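Local coordinates for protein bacteriophage virulence determinant (Salmonella enterica subsp. enterica serovar Typhimurium str. 14028S, PDB 6GGR) that probably acts as a zinc-dependent protease of the PipA family of phage-encoded Salmonella virulence proteins, at residues H18-H29 against E179-Y190; I62-R71 against W107-F115. All coordinates share one frame; numbering follows the deposited sequence.

Contact 1. Residues H18-H29 against E179-Y190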
loop_
_atom_site.group_PDB
_atom_site.type_symbol
_atom_site.label_atom_id
_atom_site.label_comp_id
_atom_site.label_asym_id
_atom_site.label_seq_id
_atom_site.Cartn_x
_atom_site.Cartn_y
_atom_site.Cartn_z
ATOM N N HIS B 18 -3.588 5.389 -22.921
ATOM C CA HIS B 18 -2.180 5.012 -22.900
ATOM C C HIS B 18 -1.399 5.546 -24.090
ATOM O O HIS B 18 -0.320 6.120 -23.917
ATOM C CB HIS B 18 -2.039 3.487 -22.883
ATOM C CG HIS B 18 -2.652 2.834 -21.690
ATOM N ND1 HIS B 18 -2.812 1.469 -21.599
ATOM C CD2 HIS B 18 -3.136 3.350 -20.537
ATOM C CE1 HIS B 18 -3.376 1.173 -20.442
ATOM N NE2 HIS B 18 -3.581 2.296 -19.778
ATOM N N GLN B 19 -1.928 5.364 -25.304
ATOM C CA GLN B 19 -1.119 5.460 -26.516
ATOM C C GLN B 19 -0.327 6.759 -26.608
ATOM O O GLN B 19 0.700 6.791 -27.295
ATOM C CB GLN B 19 -2.006 5.309 -27.756
ATOM C CG GLN B 19 -2.961 4.123 -27.696
ATOM C CD GLN B 19 -2.929 3.275 -28.957
ATOM O OE1 GLN B 19 -1.951 2.576 -29.225
ATOM N NE2 GLN B 19 -4.004 3.331 -29.736
ATOM N N ASP B 20 -0.772 7.829 -25.954
ATOM C CA ASP B 20 0.023 9.051 -25.862
ATOM C C ASP B 20 0.893 8.933 -24.614
ATOM O O ASP B 20 0.391 8.965 -23.486
ATOM C CB ASP B 20 -0.867 10.295 -25.839
ATOM C CG ASP B 20 -1.585 10.487 -24.520
ATOM O OD1 ASP B 20 -2.271 9.547 -24.064
ATOM O OD2 ASP B 20 -1.454 11.585 -23.937
ATOM N N ASN B 21 2.195 8.776 -24.822
ATOM C CA ASN B 21 3.115 8.354 -23.773
ATOM C C ASN B 21 2.647 7.027 -23.194
ATOM O O ASN B 21 2.210 6.971 -22.035
ATOM C CB ASN B 21 3.233 9.389 -22.657
ATOM C CG ASN B 21 4.206 8.956 -21.571
ATOM O OD1 ASN B 21 5.043 8.079 -21.789
ATOM N ND2 ASN B 21 4.092 9.561 -20.393
ATOM N N PRO B 22 2.711 5.946 -23.960
ATOM C CA PRO B 22 2.437 4.626 -23.396
ATOM C C PRO B 22 3.618 4.150 -22.567
ATOM O O PRO B 22 4.748 4.618 -22.713
ATOM C CB PRO B 22 2.246 3.749 -24.638
ATOM C CG PRO B 22 3.155 4.364 -25.637
ATOM C CD PRO B 22 3.163 5.856 -25.357
ATOM N N SER B 23 3.337 3.204 -21.681
ATOM C CA SER B 23 4.414 2.588 -20.926
ATOM C C SER B 23 5.395 1.942 -21.892
ATOM O O SER B 23 4.996 1.258 -22.838
ATOM C CB SER B 23 3.861 1.547 -19.952
ATOM O OG SER B 23 4.909 0.801 -19.358
ATOM N N GLN B 24 6.687 2.159 -21.658
ATOM C CA GLN B 24 7.715 1.531 -22.478
ATOM C C GLN B 24 8.161 0.179 -21.935
ATOM O O GLN B 24 8.744 -0.612 -22.686
ATOM C CB GLN B 24 8.927 2.461 -22.609
ATOM C CG GLN B 24 8.651 3.737 -23.403
ATOM C CD GLN B 24 8.289 3.465 -24.854
ATOM O OE1 GLN B 24 8.784 2.515 -25.463
ATOM N NE2 GLN B 24 7.415 4.296 -25.413
ATOM N N LEU B 25 7.878 -0.115 -20.663
ATOM C CA LEU B 25 8.250 -1.401 -20.082
ATOM C C LEU B 25 7.259 -2.499 -20.450
ATOM O O LEU B 25 7.660 -3.636 -20.720
ATOM C CB LEU B 25 8.353 -1.273 -18.564
ATOM C CG LEU B 25 9.550 -0.472 -18.051
ATOM C CD1 LEU B 25 9.312 -0.023 -16.621
ATOM C CD2 LEU B 25 10.819 -1.302 -18.143
ATOM N N ARG B 26 5.961 -2.185 -20.442
ATOM C CA ARG B 26 4.962 -3.130 -20.932
ATOM C C ARG B 26 5.209 -3.456 -22.400
ATOM O O ARG B 26 5.203 -4.626 -22.797
ATOM C CB ARG B 26 3.556 -2.552 -20.733
ATOM C CG ARG B 26 2.488 -3.137 -21.647
ATOM C CD ARG B 26 1.106 -2.570 -21.353
ATOM N NE ARG B 26 0.951 -1.208 -21.859
ATOM C CZ ARG B 26 0.671 -0.902 -23.123
ATOM N NH1 ARG B 26 0.515 -1.863 -24.025
ATOM N NH2 ARG B 26 0.547 0.367 -23.490
ATOM N N LEU B 27 5.447 -2.427 -23.219
ATOM C CA LEU B 27 5.604 -2.641 -24.653
ATOM C C LEU B 27 6.725 -3.625 -24.956
ATOM O O LEU B 27 6.668 -4.330 -25.969
ATOM C CB LEU B 27 5.861 -1.308 -25.362
ATOM C CG LEU B 27 4.682 -0.333 -25.459
ATOM C CD1 LEU B 27 5.143 0.993 -26.054
ATOM C CD2 LEU B 27 3.533 -0.909 -26.278
ATOM N N GLN B 28 7.740 -3.704 -24.097
ATOM C CA GLN B 28 8.831 -4.636 -24.344
ATOM C C GLN B 28 8.628 -5.980 -23.659
ATOM O O GLN B 28 9.184 -6.982 -24.122
ATOM C CB GLN B 28 10.169 -4.026 -23.918
ATOM C CG GLN B 28 10.305 -3.689 -22.456
ATOM C CD GLN B 28 11.650 -3.049 -22.152
ATOM O OE1 GLN B 28 11.972 -1.981 -22.674
ATOM N NE2 GLN B 28 12.447 -3.709 -21.320
ATOM N N HIS B 29 7.832 -6.039 -22.588
ATOM C CA HIS B 29 7.396 -7.343 -22.105
ATOM C C HIS B 29 6.485 -8.017 -23.123
ATOM O O HIS B 29 6.504 -9.246 -23.254
ATOM C CB HIS B 29 6.685 -7.216 -20.757
ATOM C CG HIS B 29 6.347 -8.535 -20.134
ATOM N ND1 HIS B 29 7.294 -9.338 -19.534
ATOM C CD2 HIS B 29 5.172 -9.201 -20.035
ATOM C CE1 HIS B 29 6.715 -10.437 -19.085
ATOM N NE2 HIS B 29 5.428 -10.380 -19.377
ATOM N N GLU B 179 7.914 3.299 -12.998
ATOM C CA GLU B 179 8.522 3.484 -14.310
ATOM C C GLU B 179 8.910 4.946 -14.458
ATOM O O GLU B 179 8.045 5.827 -14.455
ATOM C CB GLU B 179 7.587 3.058 -15.443
ATOM C CG GLU B 179 8.227 3.228 -16.812
ATOM C CD GLU B 179 7.326 2.813 -17.957
ATOM O OE1 GLU B 179 6.151 2.462 -17.711
ATOM O OE2 GLU B 179 7.800 2.846 -19.113
ATOM N N ASP B 180 10.210 5.194 -14.563
ATOM C CA ASP B 180 10.728 6.496 -14.962
ATOM C C ASP B 180 9.953 7.070 -16.144
ATOM O O ASP B 180 9.832 6.435 -17.196
ATOM C CB ASP B 180 12.208 6.355 -15.320
ATOM C CG ASP B 180 13.069 6.112 -14.106
ATOM O OD1 ASP B 180 12.581 6.332 -12.977
ATOM O OD2 ASP B 180 14.242 5.726 -14.285
ATOM N N SER B 181 9.434 8.284 -15.963
ATOM C CA SER B 181 8.819 9.077 -17.024
ATOM C C SER B 181 7.508 8.495 -17.544
ATOM O O SER B 181 7.067 8.862 -18.638
ATOM C CB SER B 181 9.775 9.267 -18.203
ATOM O OG SER B 181 9.809 8.105 -19.014
ATOM N N ASN B 182 6.875 7.579 -16.809
ATOM C CA ASN B 182 5.525 7.130 -17.143
ATOM C C ASN B 182 4.663 7.244 -15.891
ATOM O O ASN B 182 5.028 6.696 -14.837
ATOM C CB ASN B 182 5.504 5.692 -17.675
ATOM C CG ASN B 182 4.144 5.293 -18.242
ATOM O OD1 ASN B 182 3.290 4.770 -17.529
ATOM N ND2 ASN B 182 3.939 5.547 -19.528
ATOM N N PRO B 183 3.516 7.930 -15.957
ATOM C CA PRO B 183 2.719 8.152 -14.738
ATOM C C PRO B 183 1.978 6.920 -14.238
ATOM O O PRO B 183 1.472 6.949 -13.108
ATOM C CB PRO B 183 1.735 9.249 -15.165
ATOM C CG PRO B 183 1.582 9.055 -16.634
ATOM C CD PRO B 183 2.905 8.568 -17.136
ATOM N N ARG B 184 1.892 5.849 -15.026
ATOM C CA ARG B 184 1.137 4.657 -14.657
ATOM C C ARG B 184 2.020 3.451 -14.375
ATOM O O ARG B 184 1.797 2.739 -13.391
ATOM C CB ARG B 184 0.137 4.304 -15.771
ATOM C CG ARG B 184 -0.957 5.338 -15.990
ATOM C CD ARG B 184 -1.701 5.077 -17.288
ATOM N NE ARG B 184 -0.826 5.214 -18.450
ATOM C CZ ARG B 184 -0.615 6.347 -19.112
ATOM N NH1 ARG B 184 -1.219 7.469 -18.739
ATOM N NH2 ARG B 184 0.202 6.361 -20.159
ATOM N N GLY B 185 3.010 3.187 -15.222
ATOM C CA GLY B 185 3.816 1.998 -15.092
ATOM C C GLY B 185 3.200 0.829 -15.837
ATOM O O GLY B 185 2.054 0.888 -16.290
ATOM N N PRO B 186 3.952 -0.269 -15.959
ATOM C CA PRO B 186 3.475 -1.395 -16.781
ATOM C C PRO B 186 2.303 -2.154 -16.176
ATOM O O PRO B 186 1.458 -2.661 -16.924
ATOM C CB PRO B 186 4.718 -2.288 -16.894
ATOM C CG PRO B 186 5.505 -1.987 -15.667
ATOM C CD PRO B 186 5.277 -0.529 -15.375
ATOM N N VAL B 187 2.232 -2.270 -14.850
ATOM C CA VAL B 187 1.189 -3.086 -14.234
ATOM C C VAL B 187 -0.166 -2.402 -14.347
ATOM O O VAL B 187 -1.185 -3.052 -14.614
ATOM C CB VAL B 187 1.558 -3.391 -12.771
ATOM C CG1 VAL B 187 0.417 -4.111 -12.053
ATOM C CG2 VAL B 187 2.817 -4.233 -12.736
ATOM N N VAL B 188 -0.207 -1.087 -14.127
ATOM C CA VAL B 188 -1.453 -0.347 -14.289
ATOM C C VAL B 188 -1.950 -0.464 -15.725
ATOM O O VAL B 188 -3.125 -0.755 -15.973
ATOM C CB VAL B 188 -1.259 1.122 -13.872
ATOM C CG1 VAL B 188 -2.473 1.965 -14.261
ATOM C CG2 VAL B 188 -1.009 1.218 -12.363
ATOM N N GLU B 189 -1.061 -0.249 -16.695
ATOM C CA GLU B 189 -1.491 -0.267 -18.088
ATOM C C GLU B 189 -2.020 -1.643 -18.473
ATOM O O GLU B 189 -3.092 -1.759 -19.077
ATOM C CB GLU B 189 -0.343 0.165 -19.005
ATOM C CG GLU B 189 0.077 1.616 -18.784
ATOM C CD GLU B 189 0.584 2.296 -20.039
ATOM O OE1 GLU B 189 0.777 1.606 -21.062
ATOM O OE2 GLU B 189 0.791 3.529 -20.000
ATOM N N TYR B 190 -1.287 -2.701 -18.115
ATOM C CA TYR B 190 -1.788 -4.059 -18.310
ATOM C C TYR B 190 -3.151 -4.237 -17.658
ATOM O O TYR B 190 -4.089 -4.754 -18.274
ATOM C CB TYR B 190 -0.800 -5.076 -17.730
ATOM C CG TYR B 190 0.275 -5.562 -18.675
ATOM C CD1 TYR B 190 -0.022 -5.927 -19.983
ATOM C CD2 TYR B 190 1.591 -5.678 -18.248
ATOM C CE1 TYR B 190 0.963 -6.384 -20.840
ATOM C CE2 TYR B 190 2.584 -6.130 -19.099
ATOM C CZ TYR B 190 2.265 -6.482 -20.392
ATOM O OH TYR B 190 3.253 -6.933 -21.237
#
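The His18 ring and the Glu189 carboxylate lie stacked, their planes 9° apart, with Glu189 CG over the ring face 3.8 Å from its centroid. Tyr190 presents a face to the aliphatic part of Arg26, whose CG makes a CH-pi contact with it, while the Tyr190 hydroxyl lies at the edge of the His29 ring, OH 3.2 Å from His29 CD2. Both arginines take Glu189 side-on, in their own guanidinium planes: NE and NH2 of Arg26 converge on OE1, with NH2 to OE1 2.7 Å, and NE and NH2 of Arg184 on OE2, with NE to OE2 2.8 Å. The Arg26 chain runs extended to CD and then bends (chi3 75°), which swings its guanidinium onto OE1. Ser23 N adds a third bond to OE1, at 3.1 Å from above the carboxylate plane. This buried carboxylate, held through both oxygens, is probably kept ionised by its two arginines.

A second carboxylate grips the start of helix 24-30. Fully extended Glu179 takes the Ser23 hydroxyl on OE1 (OG to OE1 2.6 Å) and Gln24 N on OE2 (2.9 Å), while Ser23, at the N-cap position, weakly accepts from Arg26 N through its OG. Asp14 holds His18 ND1 and Arg26 NH2, and Tyr190 OH bonds to Asp30. The N-to-C directions of the short segments 24-29 and 186-190 are 69° apart. The far side of helix 186-197 packs through Val187 on His166 and His170 of helix 160-173, two of the protein's zinc ligands, although no zinc is bound to this chain; Tyr190 and His29 reach Leu91 of helix 86-100.

Contact 2. Residues I62-R71 against W107-F115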
loop_
_atom_site.group_PDB
_atom_site.type_symbol
_atom_site.label_atom_id
_atom_site.label_comp_id
_atom_site.label_asym_id
_atom_site.label_seq_id
_atom_site.Cartn_x
_atom_site.Cartn_y
_atom_site.Cartn_z
ATOM N N ILE B 62 -1.519 -17.841 7.818
ATOM C CA ILE B 62 -2.778 -17.481 7.178
ATOM C C ILE B 62 -3.896 -18.351 7.728
ATOM O O ILE B 62 -3.706 -19.543 7.995
ATOM C CB ILE B 62 -2.673 -17.628 5.647
ATOM C CG1 ILE B 62 -1.437 -16.892 5.116
ATOM C CG2 ILE B 62 -3.940 -17.113 4.968
ATOM C CD1 ILE B 62 -1.395 -15.416 5.462
ATOM N N ASP B 63 -5.074 -17.752 7.888
ATOM C CA ASP B 63 -6.257 -18.501 8.287
ATOM C C ASP B 63 -6.685 -19.435 7.161
ATOM O O ASP B 63 -6.866 -19.004 6.016
ATOM C CB ASP B 63 -7.393 -17.542 8.640
ATOM C CG ASP B 63 -8.660 -18.263 9.067
ATOM O OD1 ASP B 63 -8.632 -19.505 9.193
ATOM O OD2 ASP B 63 -9.687 -17.584 9.279
ATOM N N ASP B 64 -6.851 -20.717 7.491
ATOM C CA ASP B 64 -7.261 -21.697 6.490
ATOM C C ASP B 64 -8.625 -21.361 5.903
ATOM O O ASP B 64 -8.909 -21.714 4.752
ATOM C CB ASP B 64 -7.280 -23.095 7.107
ATOM C CG ASP B 64 -5.917 -23.528 7.610
ATOM O OD1 ASP B 64 -4.928 -23.364 6.865
ATOM O OD2 ASP B 64 -5.833 -24.025 8.754
ATOM N N ASP B 65 -9.480 -20.684 6.670
ATOM C CA ASP B 65 -10.814 -20.354 6.182
ATOM C C ASP B 65 -10.760 -19.230 5.153
ATOM O O ASP B 65 -11.296 -19.361 4.047
ATOM C CB ASP B 65 -11.715 -19.969 7.356
ATOM C CG ASP B 65 -13.185 -19.990 6.996
ATOM O OD1 ASP B 65 -13.522 -19.638 5.846
ATOM O OD2 ASP B 65 -14.003 -20.362 7.863
ATOM N N THR B 66 -10.113 -18.115 5.499
ATOM C CA THR B 66 -10.018 -17.001 4.562
ATOM C C THR B 66 -9.274 -17.403 3.296
ATOM O O THR B 66 -9.493 -16.811 2.233
ATOM C CB THR B 66 -9.322 -15.813 5.224
ATOM O OG1 THR B 66 -9.829 -15.641 6.554
ATOM C CG2 THR B 66 -9.571 -14.541 4.427
ATOM N N TYR B 67 -8.389 -18.398 3.390
ATOM C CA TYR B 67 -7.717 -18.910 2.201
ATOM C C TYR B 67 -8.730 -19.432 1.189
ATOM O O TYR B 67 -8.696 -19.060 0.010
ATOM C CB TYR B 67 -6.727 -20.005 2.594
ATOM C CG TYR B 67 -6.065 -20.702 1.425
ATOM C CD1 TYR B 67 -4.899 -20.203 0.862
ATOM C CD2 TYR B 67 -6.601 -21.869 0.895
ATOM C CE1 TYR B 67 -4.287 -20.843 -0.200
ATOM C CE2 TYR B 67 -5.998 -22.513 -0.168
ATOM C CZ TYR B 67 -4.842 -21.996 -0.711
ATOM O OH TYR B 67 -4.235 -22.635 -1.768
ATOM N N ASP B 68 -9.648 -20.290 1.636
ATOM C CA ASP B 68 -10.644 -20.846 0.726
ATOM C C ASP B 68 -11.530 -19.750 0.144
ATOM O O ASP B 68 -11.874 -19.785 -1.043
ATOM C CB ASP B 68 -11.486 -21.896 1.454
ATOM C CG ASP B 68 -10.693 -23.149 1.793
ATOM O OD1 ASP B 68 -9.883 -23.590 0.950
ATOM O OD2 ASP B 68 -10.880 -23.695 2.902
ATOM N N GLU B 69 -11.903 -18.764 0.962
ATOM C CA GLU B 69 -12.734 -17.667 0.475
ATOM C C GLU B 69 -12.018 -16.887 -0.619
ATOM O O GLU B 69 -12.584 -16.629 -1.688
ATOM C CB GLU B 69 -13.110 -16.743 1.634
ATOM C CG GLU B 69 -14.065 -17.376 2.639
ATOM C CD GLU B 69 -14.095 -16.648 3.972
ATOM O OE1 GLU B 69 -13.392 -15.625 4.115
ATOM O OE2 GLU B 69 -14.824 -17.101 4.879
ATOM N N CYS B 70 -10.763 -16.508 -0.370
ATOM C CA CYS B 70 -10.027 -15.710 -1.343
ATOM C C CYS B 70 -9.666 -16.531 -2.575
ATOM O O CYS B 70 -9.708 -16.018 -3.698
ATOM C CB CYS B 70 -8.773 -15.121 -0.697
ATOM S SG CYS B 70 -9.111 -13.769 0.478
ATOM N N ARG B 71 -9.320 -17.808 -2.390
ATOM C CA ARG B 71 -8.966 -18.646 -3.532
ATOM C C ARG B 71 -10.162 -18.863 -4.451
ATOM O O ARG B 71 -10.020 -18.857 -5.680
ATOM C CB ARG B 71 -8.421 -19.995 -3.060
ATOM C CG ARG B 71 -7.652 -20.735 -4.144
ATOM C CD ARG B 71 -7.574 -22.232 -3.895
ATOM N NE ARG B 71 -6.844 -22.903 -4.970
ATOM C CZ ARG B 71 -7.396 -23.368 -6.087
ATOM N NH1 ARG B 71 -8.701 -23.253 -6.301
ATOM N NH2 ARG B 71 -6.635 -23.953 -7.002
ATOM N N TRP B 107 3.027 -19.642 -6.261
ATOM C CA TRP B 107 3.044 -18.509 -5.293
ATOM C C TRP B 107 2.245 -18.863 -4.076
ATOM O O TRP B 107 1.343 -19.657 -4.137
ATOM C CB TRP B 107 2.488 -17.184 -5.916
ATOM C CG TRP B 107 3.279 -16.661 -7.059
ATOM C CD1 TRP B 107 3.361 -17.186 -8.278
ATOM C CD2 TRP B 107 4.069 -15.479 -7.083
ATOM N NE1 TRP B 107 4.162 -16.439 -9.059
ATOM C CE2 TRP B 107 4.612 -15.376 -8.344
ATOM C CE3 TRP B 107 4.367 -14.504 -6.138
ATOM C CZ2 TRP B 107 5.432 -14.353 -8.697
ATOM C CZ3 TRP B 107 5.177 -13.506 -6.482
ATOM C CH2 TRP B 107 5.707 -13.424 -7.742
ATOM N N LEU B 108 2.657 -18.296 -2.950
ATOM C CA LEU B 108 1.859 -18.399 -1.735
ATOM C C LEU B 108 0.745 -17.363 -1.761
ATOM O O LEU B 108 0.967 -16.202 -2.120
ATOM C CB LEU B 108 2.734 -18.187 -0.500
ATOM C CG LEU B 108 3.737 -19.289 -0.149
ATOM C CD1 LEU B 108 4.650 -18.849 0.988
ATOM C CD2 LEU B 108 3.010 -20.573 0.219
ATOM N N LEU B 109 -0.460 -17.784 -1.390
ATOM C CA LEU B 109 -1.600 -16.874 -1.317
ATOM C C LEU B 109 -1.708 -16.352 0.112
ATOM O O LEU B 109 -2.117 -17.078 1.021
ATOM C CB LEU B 109 -2.879 -17.578 -1.757
ATOM C CG LEU B 109 -4.157 -16.742 -1.639
ATOM C CD1 LEU B 109 -4.052 -15.470 -2.466
ATOM C CD2 LEU B 109 -5.377 -17.546 -2.053
ATOM N N GLY B 110 -1.329 -15.090 0.315
ATOM C CA GLY B 110 -1.491 -14.453 1.608
ATOM C C GLY B 110 -2.902 -13.935 1.806
ATOM O O GLY B 110 -3.123 -12.721 1.869
ATOM N N ALA B 111 -3.862 -14.850 1.902
ATOM C CA ALA B 111 -5.268 -14.468 1.942
ATOM C C ALA B 111 -5.572 -13.632 3.179
ATOM O O ALA B 111 -5.079 -13.909 4.276
ATOM C CB ALA B 111 -6.156 -15.713 1.924
ATOM N N GLY B 112 -6.405 -12.610 2.996
ATOM C CA GLY B 112 -6.768 -11.726 4.081
ATOM C C GLY B 112 -5.716 -10.705 4.448
ATOM O O GLY B 112 -5.894 -9.988 5.440
ATOM N N GLU B 113 -4.633 -10.611 3.686
ATOM C CA GLU B 113 -3.561 -9.666 3.952
ATOM C C GLU B 113 -3.636 -8.490 2.985
ATOM O O GLU B 113 -4.339 -8.523 1.970
ATOM C CB GLU B 113 -2.200 -10.360 3.847
ATOM C CG GLU B 113 -2.067 -11.586 4.739
ATOM C CD GLU B 113 -2.171 -11.244 6.212
ATOM O OE1 GLU B 113 -1.733 -10.141 6.600
ATOM O OE2 GLU B 113 -2.696 -12.077 6.980
ATOM N N ASN B 114 -2.895 -7.435 3.316
ATOM C CA ASN B 114 -2.868 -6.248 2.475
ATOM C C ASN B 114 -2.437 -6.618 1.061
ATOM O O ASN B 114 -1.529 -7.430 0.863
ATOM C CB ASN B 114 -1.916 -5.205 3.066
ATOM C CG ASN B 114 -2.110 -3.830 2.461
ATOM O OD1 ASN B 114 -3.165 -3.216 2.614
ATOM N ND2 ASN B 114 -1.084 -3.330 1.781
ATOM N N PHE B 115 -3.103 -6.026 0.074
ATOM C CA PHE B 115 -2.806 -6.315 -1.324
ATOM C C PHE B 115 -1.325 -6.111 -1.621
ATOM O O PHE B 115 -0.777 -5.031 -1.387
ATOM C CB PHE B 115 -3.655 -5.419 -2.230
ATOM C CG PHE B 115 -5.080 -5.876 -2.373
ATOM C CD1 PHE B 115 -5.383 -7.037 -3.068
ATOM C CD2 PHE B 115 -6.116 -5.140 -1.829
ATOM C CE1 PHE B 115 -6.694 -7.457 -3.203
ATOM C CE2 PHE B 115 -7.431 -5.558 -1.968
ATOM C CZ PHE B 115 -7.716 -6.715 -2.653
#
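Ala111 presses its methyl into the first turns of helix 64-84, and this is the close part of the contact: CB lies 3.5 Å from Thr66 O and 3.8 Å from Cys70 CB, and also meets Tyr67 CA. So small a side chain lets the backbones draw together, the CA atoms of Tyr67 and Ala111 being 5.1 Å apart. Ile62, just before the helix, adds its CG2 branch, 3.5 Å from Ala111 O. On one flank Leu109 lies against the helix. With CG anti to the backbone N (chi1 176°), its CD2 branch reaches Arg71 CB at 4.0 Å, while its CB meets CE1 of the Tyr67 ring obliquely at 3.9 Å. Cys70, Leu109 and Ala111 are all buried.

Packing is looser beyond Ala111, at Gly112 and Glu113, where a type II beta turn gives Gly112 the positive phi that favours glycine. There Thr66 CG2 stands 4.0 Å from Gly112 N, and Ile62 CD1 lies across the bent chain of Glu113, 3.9 Å from its OE2. No hydrogen bond joins the segments, so the contact rests on apolar packing. Asp63 caps the helix through Asp65 N.

Helix and strand segments cross at 105°, the helix packing against the C-terminal end of strand 107-111. That strand pairs in parallel with strand 132-135, where Leu109 also touches Leu135, and bonds through its backbone to residues 49-52, while Tyr67 reaches Pro53 and Arg71 packs on helix 45-49.

Overall arrangement
From the N terminus, the chain first passes through 18-29, which meets 179-190 only after some 150 intervening residues; contact 1 thus closes a loop that takes in most of the fold. Within that span, contact 2 closes a much shorter one, bringing 107-115 back to 62-71 after the largely helical run between them, so the two nest without crossing. They do not touch: the centres of contact 1 and contact 2 are about 29 Å apart, on opposite sides of the chain's centre. Contact 1 ties the N-terminal helices to the C-terminal helix 186-197, beside the zinc-ligand helix 160-173, whereas contact 2, away from the zinc site, joins helix 64-84 to the mixed sheet.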